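Long-range contact in 4-hydroxyphenylpyruvate dioxygenase (Pseudomonas putida, PDB 5HMQ), which catalyses the metal-dependent dehydration of 3-dehydroshikimate to protocatechuate, a step in quinate and shikimate degradation: residues 22-30 against 253-263. Numbering follows the deposited sequence.
Sequences AIAAAGFDG and RQNAADGLRSL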
loop_
_atom_site.group_PDB
_atom_site.type_symbol
_atom_site.label_atom_id
_atom_site.label_comp_id
_atom_site.label_asym_id
_atom_site.label_seq_id
_atom_site.Cartn_x
_atom_site.Cartn_y
_atom_site.Cartn_z
ATOM N N ALA C 22 3.181 -4.223 18.077
ATOM C CA ALA C 22 2.840 -2.915 17.522
ATOM C C ALA C 22 1.794 -2.203 18.377
ATOM O O ALA C 22 1.878 -0.989 18.599
ATOM C CB ALA C 22 2.346 -3.067 16.081
ATOM N N ILE C 23 0.794 -2.946 18.859
ATOM C CA ILE C 23 -0.249 -2.352 19.693
ATOM C C ILE C 23 0.356 -1.771 20.966
ATOM O O ILE C 23 0.041 -0.644 21.367
ATOM C CB ILE C 23 -1.336 -3.397 20.007
ATOM C CG1 ILE C 23 -2.135 -3.733 18.747
ATOM C CG2 ILE C 23 -2.259 -2.899 21.102
ATOM C CD1 ILE C 23 -3.018 -4.952 18.887
ATOM N N ALA C 24 1.249 -2.525 21.610
ATOM C CA ALA C 24 1.903 -2.029 22.819
ATOM C C ALA C 24 2.831 -0.861 22.509
ATOM O O ALA C 24 2.844 0.137 23.240
ATOM C CB ALA C 24 2.670 -3.158 23.507
ATOM N N ALA C 25 3.621 -0.971 21.436
ATOM C CA ALA C 25 4.561 0.091 21.088
ATOM C C ALA C 25 3.849 1.401 20.775
ATOM O O ALA C 25 4.411 2.480 20.995
ATOM C CB ALA C 25 5.425 -0.339 19.904
ATOM N N ALA C 26 2.623 1.333 20.256
ATOM C CA ALA C 26 1.868 2.536 19.936
ATOM C C ALA C 26 1.291 3.221 21.169
ATOM O O ALA C 26 0.819 4.358 21.061
ATOM C CB ALA C 26 0.740 2.204 18.956
ATOM N N GLY C 27 1.313 2.567 22.326
ATOM C CA GLY C 27 0.803 3.151 23.547
ATOM C C GLY C 27 -0.596 2.736 23.944
ATOM O O GLY C 27 -1.186 3.384 24.816
ATOM N N PHE C 28 -1.148 1.688 23.338
ATOM C CA PHE C 28 -2.452 1.192 23.753
ATOM C C PHE C 28 -2.368 0.530 25.124
ATOM O O PHE C 28 -1.316 0.033 25.539
ATOM C CB PHE C 28 -2.994 0.183 22.743
ATOM C CG PHE C 28 -3.507 0.798 21.476
ATOM C CD1 PHE C 28 -4.812 1.254 21.390
ATOM C CD2 PHE C 28 -2.689 0.904 20.364
ATOM C CE1 PHE C 28 -5.288 1.815 20.220
ATOM C CE2 PHE C 28 -3.159 1.464 19.193
ATOM C CZ PHE C 28 -4.460 1.921 19.121
ATOM N N ASP C 29 -3.500 0.517 25.825
ATOM C CA ASP C 29 -3.601 -0.192 27.092
ATOM C C ASP C 29 -4.116 -1.613 26.921
ATOM O O ASP C 29 -3.744 -2.498 27.700
ATOM C CB ASP C 29 -4.527 0.561 28.055
ATOM C CG ASP C 29 -4.125 2.011 28.237
ATOM O OD1 ASP C 29 -3.100 2.270 28.903
ATOM O OD2 ASP C 29 -4.839 2.893 27.717
ATOM N N GLY C 30 -4.956 -1.855 25.912
ATOM C CA GLY C 30 -5.620 -3.132 25.760
ATOM C C GLY C 30 -5.715 -3.551 24.306
ATOM O O GLY C 30 -5.312 -2.820 23.399
ATOM N N ARG C 253 2.901 -1.232 12.290
ATOM C CA ARG C 253 3.284 -0.247 13.296
ATOM C C ARG C 253 2.630 1.105 13.039
ATOM O O ARG C 253 2.119 1.738 13.972
ATOM C CB ARG C 253 4.805 -0.114 13.341
ATOM C CG ARG C 253 5.500 -1.370 13.837
ATOM C CD ARG C 253 6.235 -1.122 15.143
ATOM N NE ARG C 253 6.569 -2.373 15.816
ATOM C CZ ARG C 253 7.345 -2.461 16.890
ATOM N NH1 ARG C 253 7.883 -1.368 17.417
ATOM N NH2 ARG C 253 7.589 -3.646 17.435
ATOM N N GLN C 254 2.633 1.568 11.787
ATOM C CA GLN C 254 2.035 2.866 11.493
ATOM C C GLN C 254 0.521 2.827 11.644
ATOM O O GLN C 254 -0.088 3.818 12.064
ATOM C CB GLN C 254 2.431 3.336 10.092
ATOM C CG GLN C 254 3.545 4.372 10.104
ATOM C CD GLN C 254 3.150 5.639 10.847
ATOM O OE1 GLN C 254 2.012 6.102 10.745
ATOM N NE2 GLN C 254 4.084 6.194 11.612
ATOM N N ASN C 255 -0.108 1.701 11.297
ATOM C CA ASN C 255 -1.541 1.573 11.542
ATOM C C ASN C 255 -1.846 1.647 13.033
ATOM O O ASN C 255 -2.813 2.299 13.444
ATOM C CB ASN C 255 -2.074 0.271 10.946
ATOM C CG ASN C 255 -2.302 0.361 9.448
ATOM O OD1 ASN C 255 -2.249 1.443 8.865
ATOM N ND2 ASN C 255 -2.577 -0.777 8.822
ATOM N N ALA C 256 -1.032 0.980 13.856
ATOM C CA ALA C 256 -1.241 1.034 15.300
ATOM C C ALA C 256 -1.025 2.443 15.834
ATOM O O ALA C 256 -1.793 2.920 16.679
ATOM C CB ALA C 256 -0.310 0.046 16.004
ATOM N N ALA C 257 0.013 3.128 15.346
ATOM C CA ALA C 257 0.261 4.500 15.780
ATOM C C ALA C 257 -0.866 5.426 15.341
ATOM O O ALA C 257 -1.321 6.272 16.121
ATOM C CB ALA C 257 1.605 4.989 15.238
ATOM N N ASP C 258 -1.331 5.277 14.096
ATOM C CA ASP C 258 -2.467 6.065 13.627
ATOM C C ASP C 258 -3.705 5.804 14.473
ATOM O O ASP C 258 -4.467 6.730 14.777
ATOM C CB ASP C 258 -2.756 5.755 12.157
ATOM C CG ASP C 258 -1.750 6.386 11.213
ATOM O OD1 ASP C 258 -0.963 7.247 11.660
ATOM O OD2 ASP C 258 -1.752 6.026 10.015
ATOM N N GLY C 259 -3.928 4.544 14.851
ATOM C CA GLY C 259 -5.073 4.223 15.689
ATOM C C GLY C 259 -5.053 4.963 17.012
ATOM O O GLY C 259 -6.042 5.586 17.407
ATOM N N LEU C 260 -3.920 4.905 17.717
ATOM C CA LEU C 260 -3.807 5.614 18.985
ATOM C C LEU C 260 -3.963 7.115 18.778
ATOM O O LEU C 260 -4.660 7.787 19.547
ATOM C CB LEU C 260 -2.466 5.286 19.647
ATOM C CG LEU C 260 -2.282 5.523 21.152
ATOM C CD1 LEU C 260 -2.090 6.996 21.495
ATOM C CD2 LEU C 260 -3.448 4.935 21.933
ATOM N N ARG C 261 -3.314 7.655 17.743
ATOM C CA ARG C 261 -3.464 9.070 17.420
ATOM C C ARG C 261 -4.926 9.433 17.180
ATOM O O ARG C 261 -5.391 10.488 17.628
ATOM C CB ARG C 261 -2.610 9.419 16.201
ATOM C CG ARG C 261 -2.762 10.853 15.714
ATOM C CD ARG C 261 -1.840 11.138 14.533
ATOM N NE ARG C 261 -0.451 11.305 14.952
ATOM C CZ ARG C 261 0.577 11.393 14.114
ATOM N NH1 ARG C 261 0.376 11.326 12.804
ATOM N NH2 ARG C 261 1.806 11.547 14.586
ATOM N N SER C 262 -5.670 8.570 16.483
ATOM C CA SER C 262 -7.074 8.863 16.212
ATOM C C SER C 262 -7.911 8.860 17.487
ATOM O O SER C 262 -8.877 9.625 17.592
ATOM C CB SER C 262 -7.640 7.858 15.208
ATOM O OG SER C 262 -7.936 6.619 15.830
ATOM N N LEU C 263 -7.557 8.019 18.462
ATOM C CA LEU C 263 -8.275 8.020 19.732
ATOM C C LEU C 263 -7.978 9.282 20.531
ATOM O O LEU C 263 -8.871 9.834 21.184
ATOM C CB LEU C 263 -7.926 6.770 20.542
ATOM C CG LEU C 263 -8.619 5.482 20.094
ATOM C CD1 LEU C 263 -8.213 4.309 20.973
ATOM C CD2 LEU C 263 -10.130 5.665 20.101
#
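Phe-28 and Leu-260 meet where the TIM barrel closes, its strands 6-8 and 238-240 being the first and last. Here the C-terminal end of helix 16-25 and the turn after it pack against helix 252-276. The CD2 methyl of Leu-260 sits over the centre of the Phe-28 ring, 4.0 Å from the centroid and 11° off the ring normal, a CH-pi contact. Leu-260 reaches this place with CG anti to its backbone N (chi1 -160°), which sets both CB and CD2 on the phenyl. At the ring edge, CE2 of Phe-28 lies 3.2 Å from Ala-256 O, near the ring plane. Gly-259, lacking a side chain, lets CZ in. CD1 of Leu-263 touches CE1 of Phe-28 at 3.9 Å. Leu-240 and Ile-7 also pack on Phe-28.

Toward the start of helix 252-276, small residues let the backbones come close. CB of Ala-256 lies 3.8 Å from CB of Ala-26 and 4.1 Å from CB of Ala-22. Gly-27 ends the first helix in a Schellman motif, with positive phi, and the chain then turns toward strand 30-34. Arg-253 bends at chi2 and folds over the exposed flank of the first helix. It also packs on Glu-18 of the second subunit. The CB of Ala-25 lies over one face of its guanidinium, 3.6 Å from NH1.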